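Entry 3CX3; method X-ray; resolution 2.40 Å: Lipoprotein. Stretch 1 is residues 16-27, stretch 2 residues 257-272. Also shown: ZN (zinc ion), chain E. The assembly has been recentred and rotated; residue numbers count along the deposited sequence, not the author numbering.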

ATOM      1  N   SER A  16     -10.110   3.273  -4.075  1.00 35.99           N
ATOM      2  CA  SER A  16      -9.407   4.479  -3.632  1.00 35.65           C
ATOM      3  C   SER A  16      -8.095   4.669  -4.359  1.00 35.92           C
ATOM      4  O   SER A  16      -7.932   5.654  -5.103  1.00 36.70           O
ATOM      5  CB  SER A  16      -9.256   4.569  -2.115  1.00 34.84           C
ATOM      6  OG  SER A  16      -8.651   3.425  -1.566  1.00 34.93           O
ATOM      7  N   PHE A  17      -7.186   3.710  -4.176  1.00 35.64           N
ATOM      8  CA  PHE A  17      -5.864   3.751  -4.793  1.00 35.10           C
ATOM      9  C   PHE A  17      -5.399   2.329  -5.149  1.00 36.12           C
ATOM     10  O   PHE A  17      -6.191   1.398  -5.011  1.00 36.54           O
ATOM     11  CB  PHE A  17      -4.882   4.586  -3.947  1.00 33.98           C
ATOM     12  CG  PHE A  17      -4.253   3.854  -2.796  1.00 30.45           C
ATOM     13  CD1 PHE A  17      -5.035   3.304  -1.761  1.00 29.37           C
ATOM     14  CD2 PHE A  17      -2.872   3.772  -2.707  1.00 25.63           C
ATOM     15  CE1 PHE A  17      -4.439   2.637  -0.672  1.00 25.31           C
ATOM     16  CE2 PHE A  17      -2.269   3.114  -1.649  1.00 27.43           C
ATOM     17  CZ  PHE A  17      -3.068   2.547  -0.605  1.00 24.77           C
ATOM     18  N   TYR A  18      -4.162   2.168  -5.626  1.00 37.29           N
ATOM     19  CA  TYR A  18      -3.745   0.949  -6.332  1.00 38.86           C
ATOM     20  C   TYR A  18      -3.836  -0.407  -5.605  1.00 39.79           C
ATOM     21  O   TYR A  18      -4.374  -1.358  -6.174  1.00 40.72           O
ATOM     22  CB  TYR A  18      -2.364   1.081  -6.973  1.00 38.82           C
ATOM     23  CG  TYR A  18      -1.859  -0.257  -7.453  1.00 40.13           C
ATOM     24  CD1 TYR A  18      -2.346  -0.809  -8.637  1.00 42.79           C
ATOM     25  CD2 TYR A  18      -0.918  -0.992  -6.716  1.00 40.11           C
ATOM     26  CE1 TYR A  18      -1.886  -2.053  -9.103  1.00 43.40           C
ATOM     27  CE2 TYR A  18      -0.460  -2.247  -7.162  1.00 41.25           C
ATOM     28  CZ  TYR A  18      -0.958  -2.764  -8.361  1.00 43.11           C
ATOM     29  OH  TYR A  18      -0.553  -3.976  -8.850  1.00 44.84           O
ATOM     30  N   PRO A  19      -3.237  -0.539  -4.395  1.00 40.10           N
ATOM     31  CA  PRO A  19      -3.330  -1.857  -3.753  1.00 39.87           C
ATOM     32  C   PRO A  19      -4.773  -2.309  -3.681  1.00 40.07           C
ATOM     33  O   PRO A  19      -5.041  -3.496  -3.698  1.00 40.65           O
ATOM     34  CB  PRO A  19      -2.787  -1.611  -2.344  1.00 39.73           C
ATOM     35  CG  PRO A  19      -1.887  -0.432  -2.475  1.00 40.43           C
ATOM     36  CD  PRO A  19      -2.450   0.416  -3.587  1.00 40.36           C
ATOM     37  N   ILE A  20      -5.690  -1.353  -3.601  1.00 39.96           N
ATOM     38  CA  ILE A  20      -7.119  -1.654  -3.541  1.00 40.35           C
ATOM     39  C   ILE A  20      -7.638  -2.005  -4.946  1.00 41.28           C
ATOM     40  O   ILE A  20      -8.305  -3.026  -5.135  1.00 41.35           O
ATOM     41  CB  ILE A  20      -7.919  -0.470  -2.939  1.00 39.44           C
ATOM     42  CG1 ILE A  20      -7.793  -0.418  -1.417  1.00 37.78           C
ATOM     43  CG2 ILE A  20      -9.365  -0.628  -3.249  1.00 39.91           C
ATOM     44  CD1 ILE A  20      -6.509  -0.964  -0.866  1.00 34.15           C
ATOM     45  N   TYR A  21      -7.327  -1.150  -5.921  1.00 42.19           N
ATOM     46  CA  TYR A  21      -7.646  -1.410  -7.316  1.00 43.65           C
ATOM     47  C   TYR A  21      -7.344  -2.855  -7.660  1.00 43.97           C
ATOM     48  O   TYR A  21      -8.233  -3.599  -8.085  1.00 43.60           O
ATOM     49  CB  TYR A  21      -6.824  -0.487  -8.219  1.00 43.68           C
ATOM     50  CG  TYR A  21      -7.145  -0.609  -9.689  1.00 46.43           C
ATOM     51  CD1 TYR A  21      -8.435  -0.360 -10.164  1.00 47.93           C
ATOM     52  CD2 TYR A  21      -6.152  -0.966 -10.613  1.00 48.46           C
ATOM     53  CE1 TYR A  21      -8.737  -0.473 -11.511  1.00 48.63           C
ATOM     54  CE2 TYR A  21      -6.442  -1.079 -11.965  1.00 49.89           C
ATOM     55  CZ  TYR A  21      -7.739  -0.826 -12.408  1.00 50.62           C
ATOM     56  OH  TYR A  21      -8.035  -0.925 -13.750  1.00 51.01           O
ATOM     57  N   ALA A  22      -6.087  -3.226  -7.417  1.00 44.62           N
ATOM     58  CA  ALA A  22      -5.497  -4.471  -7.846  1.00 45.87           C
ATOM     59  C   ALA A  22      -6.047  -5.661  -7.107  1.00 47.20           C
ATOM     60  O   ALA A  22      -6.105  -6.755  -7.645  1.00 47.44           O
ATOM     61  CB  ALA A  22      -4.012  -4.409  -7.655  1.00 45.68           C
HETATM   62  N   MSE A  23      -6.425  -5.447  -5.862  1.00 48.73           N
HETATM   63  CA  MSE A  23      -6.857  -6.520  -5.005  1.00 50.71           C
HETATM   64  C   MSE A  23      -8.351  -6.802  -5.171  1.00 51.47           C
HETATM   65  O   MSE A  23      -8.794  -7.926  -4.954  1.00 51.40           O
HETATM   66  CB  MSE A  23      -6.544  -6.155  -3.565  1.00 51.41           C
HETATM   67  CG  MSE A  23      -5.836  -7.221  -2.823  1.00 54.51           C
HETATM   68 SE   MSE A  23      -4.913  -6.564  -1.234  1.00 62.66          SE
HETATM   69  CE  MSE A  23      -4.585  -8.277  -0.485  1.00 59.26           C
ATOM     70  N   VAL A  24      -9.132  -5.790  -5.540  1.00 52.75           N
ATOM     71  CA  VAL A  24     -10.548  -6.020  -5.841  1.00 54.12           C
ATOM     72  C   VAL A  24     -10.655  -6.704  -7.200  1.00 55.08           C
ATOM     73  O   VAL A  24     -11.415  -7.666  -7.366  1.00 55.39           O
ATOM     74  CB  VAL A  24     -11.388  -4.732  -5.837  1.00 53.96           C
ATOM     75  CG1 VAL A  24     -12.854  -5.081  -5.899  1.00 54.24           C
ATOM     76  CG2 VAL A  24     -11.127  -3.929  -4.598  1.00 54.04           C
ATOM     77  N   LYS A  25      -9.866  -6.210  -8.150  1.00 56.16           N
ATOM     78  CA  LYS A  25      -9.753  -6.781  -9.485  1.00 57.11           C
ATOM     79  C   LYS A  25      -9.276  -8.234  -9.488  1.00 57.55           C
ATOM     80  O   LYS A  25      -9.733  -9.049 -10.290  1.00 57.34           O
ATOM     81  CB  LYS A  25      -8.831  -5.916 -10.353  1.00 57.51           C
ATOM     82  CG  LYS A  25      -9.561  -4.904 -11.221  1.00 58.61           C
ATOM     83  CD  LYS A  25      -8.698  -4.434 -12.387  1.00 61.38           C
ATOM     84  CE  LYS A  25      -9.558  -4.005 -13.582  1.00 62.33           C
ATOM     85  NZ  LYS A  25     -10.036  -5.157 -14.414  1.00 62.07           N
ATOM     86  N   GLU A  26      -8.352  -8.561  -8.596  1.00 58.49           N
ATOM     87  CA  GLU A  26      -7.905  -9.946  -8.455  1.00 59.10           C
ATOM     88  C   GLU A  26      -8.977 -10.821  -7.817  1.00 59.25           C
ATOM     89  O   GLU A  26      -9.081 -12.001  -8.153  1.00 59.49           O
ATOM     90  CB  GLU A  26      -6.585 -10.034  -7.692  1.00 59.07           C
ATOM     91  CG  GLU A  26      -5.443 -10.509  -8.568  1.00 60.58           C
ATOM     92  CD  GLU A  26      -4.210  -9.626  -8.497  1.00 61.85           C
ATOM     93  OE1 GLU A  26      -3.188 -10.080  -7.948  1.00 61.28           O
ATOM     94  OE2 GLU A  26      -4.256  -8.487  -9.012  1.00 62.79           O
ATOM     95  N   VAL A  27      -9.780 -10.242  -6.925  1.00 59.14           N
ATOM     96  CA  VAL A  27     -10.836 -10.998  -6.268  1.00 59.50           C
ATOM     97  C   VAL A  27     -12.029 -11.221  -7.194  1.00 60.21           C
ATOM     98  O   VAL A  27     -12.715 -12.237  -7.088  1.00 60.02           O
ATOM     99  CB  VAL A  27     -11.266 -10.364  -4.913  1.00 59.48           C
ATOM    100  CG1 VAL A  27     -12.561 -10.982  -4.392  1.00 58.64           C
ATOM    101  CG2 VAL A  27     -10.147 -10.528  -3.862  1.00 59.37           C
ATOM    102  N   PRO A 257       6.436   1.712  -2.933  1.00 37.27           N
ATOM    103  CA  PRO A 257       5.529   1.405  -1.833  1.00 36.74           C
ATOM    104  C   PRO A 257       4.112   1.095  -2.362  1.00 37.41           C
ATOM    105  O   PRO A 257       3.174   0.898  -1.555  1.00 37.29           O
ATOM    106  CB  PRO A 257       5.544   2.687  -1.006  1.00 36.34           C
ATOM    107  CG  PRO A 257       5.844   3.799  -1.947  1.00 36.22           C
ATOM    108  CD  PRO A 257       6.556   3.173  -3.169  1.00 37.33           C
ATOM    109  N   LEU A 258       3.985   1.047  -3.696  1.00 36.70           N
ATOM    110  CA  LEU A 258       2.750   0.722  -4.422  1.00 37.90           C
ATOM    111  C   LEU A 258       1.561   1.653  -4.197  1.00 39.94           C
ATOM    112  O   LEU A 258       0.417   1.291  -4.418  1.00 39.87           O
ATOM    113  CB  LEU A 258       2.351  -0.740  -4.227  1.00 36.82           C
ATOM    114  CG  LEU A 258       3.461  -1.779  -4.398  1.00 36.48           C
ATOM    115  CD1 LEU A 258       3.014  -3.136  -3.833  1.00 38.60           C
ATOM    116  CD2 LEU A 258       3.947  -1.928  -5.836  1.00 31.09           C
ATOM    117  N   GLU A 259       1.851   2.875  -3.793  1.00 43.40           N
ATOM    118  CA  GLU A 259       0.828   3.879  -3.595  1.00 46.53           C
ATOM    119  C   GLU A 259       0.302   4.454  -4.914  1.00 49.59           C
ATOM    120  O   GLU A 259      -0.897   4.711  -5.051  1.00 49.49           O
ATOM    121  CB  GLU A 259       1.365   4.963  -2.677  1.00 46.08           C
ATOM    122  CG  GLU A 259       1.392   4.556  -1.213  1.00 44.80           C
ATOM    123  CD  GLU A 259       2.330   5.409  -0.419  1.00 43.07           C
ATOM    124  OE1 GLU A 259       2.463   6.601  -0.753  1.00 42.23           O
ATOM    125  OE2 GLU A 259       2.963   4.883   0.518  1.00 42.44           O
ATOM    126  N   SER A 260       1.211   4.673  -5.865  1.00 53.36           N
ATOM    127  CA  SER A 260       0.849   4.858  -7.267  1.00 56.71           C
ATOM    128  C   SER A 260       0.824   3.480  -7.912  1.00 59.10           C
ATOM    129  O   SER A 260       1.311   2.494  -7.338  1.00 59.32           O
ATOM    130  CB  SER A 260       1.894   5.714  -7.983  1.00 56.60           C
ATOM    131  OG  SER A 260       2.041   6.982  -7.362  1.00 58.23           O
ATOM    132  N   ASP A 261       0.254   3.400  -9.103  1.00 62.29           N
ATOM    133  CA  ASP A 261       0.365   2.182  -9.885  1.00 65.71           C
ATOM    134  C   ASP A 261       1.401   2.366 -10.977  1.00 67.18           C
ATOM    135  O   ASP A 261       1.427   3.407 -11.633  1.00 66.93           O
ATOM    136  CB  ASP A 261      -0.978   1.733 -10.451  1.00 65.90           C
ATOM    137  CG  ASP A 261      -1.683   2.815 -11.206  1.00 67.86           C
ATOM    138  OD1 ASP A 261      -1.927   3.895 -10.615  1.00 69.89           O
ATOM    139  OD2 ASP A 261      -2.010   2.575 -12.391  1.00 69.66           O
ATOM    140  N   PRO A 262       2.276   1.358 -11.153  1.00 69.13           N
ATOM    141  CA  PRO A 262       3.408   1.398 -12.093  1.00 71.36           C
ATOM    142  C   PRO A 262       2.976   1.157 -13.539  1.00 74.26           C
ATOM    143  O   PRO A 262       3.816   0.949 -14.425  1.00 74.81           O
ATOM    144  CB  PRO A 262       4.283   0.224 -11.617  1.00 71.24           C
ATOM    145  CG  PRO A 262       3.666  -0.254 -10.292  1.00 69.79           C
ATOM    146  CD  PRO A 262       2.237   0.089 -10.405  1.00 68.91           C
ATOM    147  N   GLN A 263       1.676   1.296 -13.776  1.00 77.61           N
ATOM    148  CA  GLN A 263       0.931   0.289 -14.526  1.00 80.53           C
ATOM    149  C   GLN A 263       1.656  -0.999 -14.931  1.00 82.17           C
ATOM    150  O   GLN A 263       1.557  -1.990 -14.189  1.00 82.51           O
ATOM    151  CB  GLN A 263      -0.041   0.832 -15.569  1.00 80.39           C
ATOM    152  CG  GLN A 263      -1.489   0.810 -15.026  1.00 81.09           C
ATOM    153  CD  GLN A 263      -1.729  -0.221 -13.870  1.00 80.57           C
ATOM    154  OE1 GLN A 263      -1.338  -1.388 -13.951  1.00 80.04           O
ATOM    155  NE2 GLN A 263      -2.392   0.227 -12.810  1.00 79.47           N
ATOM    156  N   ASN A 264       2.385  -0.994 -16.050  1.00 83.39           N
ATOM    157  CA  ASN A 264       2.885  -2.240 -16.635  1.00 84.45           C
ATOM    158  C   ASN A 264       1.731  -3.251 -16.777  1.00 85.31           C
ATOM    159  O   ASN A 264       0.563  -2.857 -16.786  1.00 85.83           O
ATOM    160  CB  ASN A 264       4.090  -2.809 -15.843  1.00 84.35           C
ATOM    161  CG  ASN A 264       3.742  -3.200 -14.389  1.00 84.07           C
ATOM    162  OD1 ASN A 264       2.755  -3.895 -14.126  1.00 82.92           O
ATOM    163  ND2 ASN A 264       4.571  -2.755 -13.448  1.00 82.81           N
ATOM    164  N   ASP A 265       2.043  -4.536 -16.895  1.00 85.37           N
ATOM    165  CA  ASP A 265       1.011  -5.570 -16.885  1.00 84.69           C
ATOM    166  C   ASP A 265       0.876  -6.175 -15.490  1.00 81.39           C
ATOM    167  O   ASP A 265      -0.238  -6.411 -15.011  1.00 81.38           O
ATOM    168  CB  ASP A 265       1.326  -6.672 -17.902  1.00 86.40           C
ATOM    169  CG  ASP A 265       1.272  -6.179 -19.345  1.00 90.11           C
ATOM    170  OD1 ASP A 265       2.263  -5.557 -19.806  1.00 92.74           O
ATOM    171  OD2 ASP A 265       0.238  -6.426 -20.018  1.00 92.37           O
ATOM    172  N   LYS A 266       2.029  -6.376 -14.850  1.00 76.51           N
ATOM    173  CA  LYS A 266       2.204  -7.175 -13.628  1.00 71.79           C
ATOM    174  C   LYS A 266       1.028  -7.198 -12.649  1.00 68.79           C
ATOM    175  O   LYS A 266       0.293  -6.223 -12.509  1.00 68.15           O
ATOM    176  CB  LYS A 266       3.486  -6.753 -12.894  1.00 72.01           C
ATOM    177  CG  LYS A 266       4.703  -6.533 -13.798  1.00 71.27           C
ATOM    178  CD  LYS A 266       5.830  -5.847 -13.045  1.00 71.63           C
ATOM    179  CE  LYS A 266       7.017  -6.774 -12.799  1.00 72.49           C
ATOM    180  NZ  LYS A 266       6.644  -8.082 -12.192  1.00 73.27           N
ATOM    181  N   THR A 267       0.886  -8.338 -11.974  1.00 65.27           N
ATOM    182  CA  THR A 267      -0.136  -8.590 -10.961  1.00 61.99           C
ATOM    183  C   THR A 267       0.162  -7.674  -9.763  1.00 59.56           C
ATOM    184  O   THR A 267       1.071  -6.858  -9.845  1.00 59.10           O
ATOM    185  CB  THR A 267      -0.109 -10.114 -10.585  1.00 62.32           C
ATOM    186  OG1 THR A 267      -1.432 -10.659 -10.594  1.00 62.86           O
ATOM    187  CG2 THR A 267       0.500 -10.361  -9.244  1.00 62.06           C
ATOM    188  N   TYR A 268      -0.588  -7.767  -8.665  1.00 56.76           N
ATOM    189  CA  TYR A 268      -0.195  -7.016  -7.463  1.00 54.28           C
ATOM    190  C   TYR A 268       1.026  -7.666  -6.828  1.00 54.05           C
ATOM    191  O   TYR A 268       2.060  -7.017  -6.638  1.00 53.60           O
ATOM    192  CB  TYR A 268      -1.321  -6.903  -6.434  1.00 53.92           C
ATOM    193  CG  TYR A 268      -0.857  -6.228  -5.166  1.00 51.60           C
ATOM    194  CD1 TYR A 268      -0.670  -4.855  -5.122  1.00 49.39           C
ATOM    195  CD2 TYR A 268      -0.577  -6.962  -4.024  1.00 50.20           C
ATOM    196  CE1 TYR A 268      -0.218  -4.230  -3.979  1.00 48.28           C
ATOM    197  CE2 TYR A 268      -0.130  -6.333  -2.863  1.00 49.31           C
ATOM    198  CZ  TYR A 268       0.043  -4.967  -2.855  1.00 47.41           C
ATOM    199  OH  TYR A 268       0.495  -4.334  -1.732  1.00 45.53           O
ATOM    200  N   LEU A 269       0.897  -8.956  -6.520  1.00 54.17           N
ATOM    201  CA  LEU A 269       1.958  -9.727  -5.898  1.00 54.69           C
ATOM    202  C   LEU A 269       3.246  -9.763  -6.722  1.00 54.74           C
ATOM    203  O   LEU A 269       4.350  -9.784  -6.163  1.00 54.85           O
ATOM    204  CB  LEU A 269       1.469 -11.130  -5.568  1.00 54.84           C
ATOM    205  CG  LEU A 269       0.590 -11.158  -4.315  1.00 56.25           C
ATOM    206  CD1 LEU A 269       0.051 -12.554  -4.057  1.00 57.25           C
ATOM    207  CD2 LEU A 269       1.344 -10.627  -3.087  1.00 57.02           C
ATOM    208  N   GLU A 270       3.097  -9.742  -8.042  1.00 54.84           N
ATOM    209  CA  GLU A 270       4.217  -9.611  -8.960  1.00 54.96           C
ATOM    210  C   GLU A 270       4.989  -8.297  -8.764  1.00 53.90           C
ATOM    211  O   GLU A 270       6.222  -8.305  -8.826  1.00 54.13           O
ATOM    212  CB  GLU A 270       3.742  -9.784 -10.403  1.00 55.83           C
ATOM    213  CG  GLU A 270       3.375 -11.229 -10.716  1.00 59.72           C
ATOM    214  CD  GLU A 270       2.874 -11.463 -12.124  1.00 65.08           C
ATOM    215  OE1 GLU A 270       2.697 -12.651 -12.466  1.00 67.35           O
ATOM    216  OE2 GLU A 270       2.652 -10.492 -12.887  1.00 66.51           O
ATOM    217  N   ASN A 271       4.274  -7.188  -8.517  1.00 51.94           N
ATOM    218  CA  ASN A 271       4.904  -5.891  -8.188  1.00 50.38           C
ATOM    219  C   ASN A 271       5.494  -5.820  -6.770  1.00 49.71           C
ATOM    220  O   ASN A 271       6.569  -5.217  -6.554  1.00 49.23           O
ATOM    221  CB  ASN A 271       3.918  -4.726  -8.354  1.00 50.43           C
ATOM    222  CG  ASN A 271       3.699  -4.324  -9.799  1.00 49.46           C
ATOM    223  OD1 ASN A 271       4.609  -3.848 -10.487  1.00 48.86           O
ATOM    224  ND2 ASN A 271       2.463  -4.465 -10.251  1.00 48.81           N
ATOM    225  N   LEU A 272       4.771  -6.393  -5.802  1.00 48.85           N
ATOM    226  CA  LEU A 272       5.294  -6.538  -4.447  1.00 48.50           C
ATOM    227  C   LEU A 272       6.612  -7.303  -4.508  1.00 49.77           C
ATOM    228  O   LEU A 272       7.647  -6.811  -4.045  1.00 49.62           O
ATOM    229  CB  LEU A 272       4.274  -7.230  -3.529  1.00 47.83           C
ATOM    230  CG  LEU A 272       4.544  -7.422  -2.029  1.00 45.84           C
ATOM    231  CD1 LEU A 272       5.014  -6.163  -1.302  1.00 43.40           C
ATOM    232  CD2 LEU A 272       3.305  -7.946  -1.373  1.00 45.98           C
TER
HETATM  233 ZN    ZN E 314       2.721   5.866   2.331  1.00 36.87          ZN

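This is a small, largely apolar contact between sequence-distant parts of one chain, in which two tyrosines, Y18 and Y268, interlock, with two weak hydrogen bonds, one among buried residues at the end of Y18 and one between the partly exposed T267 and E26. About 603 Å² is buried in all, and Y18 and Y268 contribute the largest shares on their respective sides.

The framework is a helix, 18-27, facing a long loop that leads into the helix containing 269-272. The two helix axes approach no closer than 10.8 Å and run at 138° to each other, and much of the space between them is filled by side chains, above all the two tyrosines. The nearest CA pairs are those of Y18 and D261, 5.6 Å apart, and of A22 and Y268, 5.9 Å apart.

Y18 sits in the first turn of its helix and, with chi1 in t, sends its ring deep into the loop. Y18 CD2 is 4.1 Å from L258 CB, Y18 CD1 is 3.4 Å from D261 CB, and Y18 CE2 is 3.3 Å from Y268 CD1. A flat, long side chain suits this place because it can touch loop and helix at once while its hydroxyl reaches farther still. There N271 ND2 donates a weak hydrogen bond to Y18 OH at 3.4 Å; the same amide nitrogen also donates weakly to T267 O, 2.8 Å from N271 ND2, within its own stretch. One buried asparagine thus serves both the turn before the helix and the tyrosine from across the contact.

Y268 answers from the other side as a knob in a hole formed by Y18, P19, A22 and E26. The rule at A22 is smallness: its CB meets Y268 CB at 3.9 Å, and its methyl group lets the tyrosine come close to the helix. P19 adds a compact apolar wall, with P19 CB 4.0 Å from Y268 CE1. The two tyrosine rings meet obliquely, their centroids 5.7 Å apart and their planes at 37°. Selenomethionine M23 adds a looser contact, its SE 5.4 Å from the centroid of the Y268 ring.

At the start of the helix, the backbone of the loop packs against carbon. L258 O approaches P19 CD at 3.1 Å and lies at the edge of the Y18 ring, 3.5 Å from Y18 CD2, while E259 O lies at the edge of the F17 ring, 3.2 Å from F17 CD2. F17 holds the N-cap position, yet its side chain still points toward the loop. E259 itself has CB directed away from stretch 1, and its OE2 binds the zinc ion at 2.1 Å, so the same residue presents its carbonyl to F17 and its carboxylate to the metal.

One turn beyond A22, E26 closes the contact: T267 OG1 donates a weak hydrogen bond to E26 OE1 at 3.2 Å. Partly exposed positions suit this polar pair, which borders the apolar center where the tyrosines are buried.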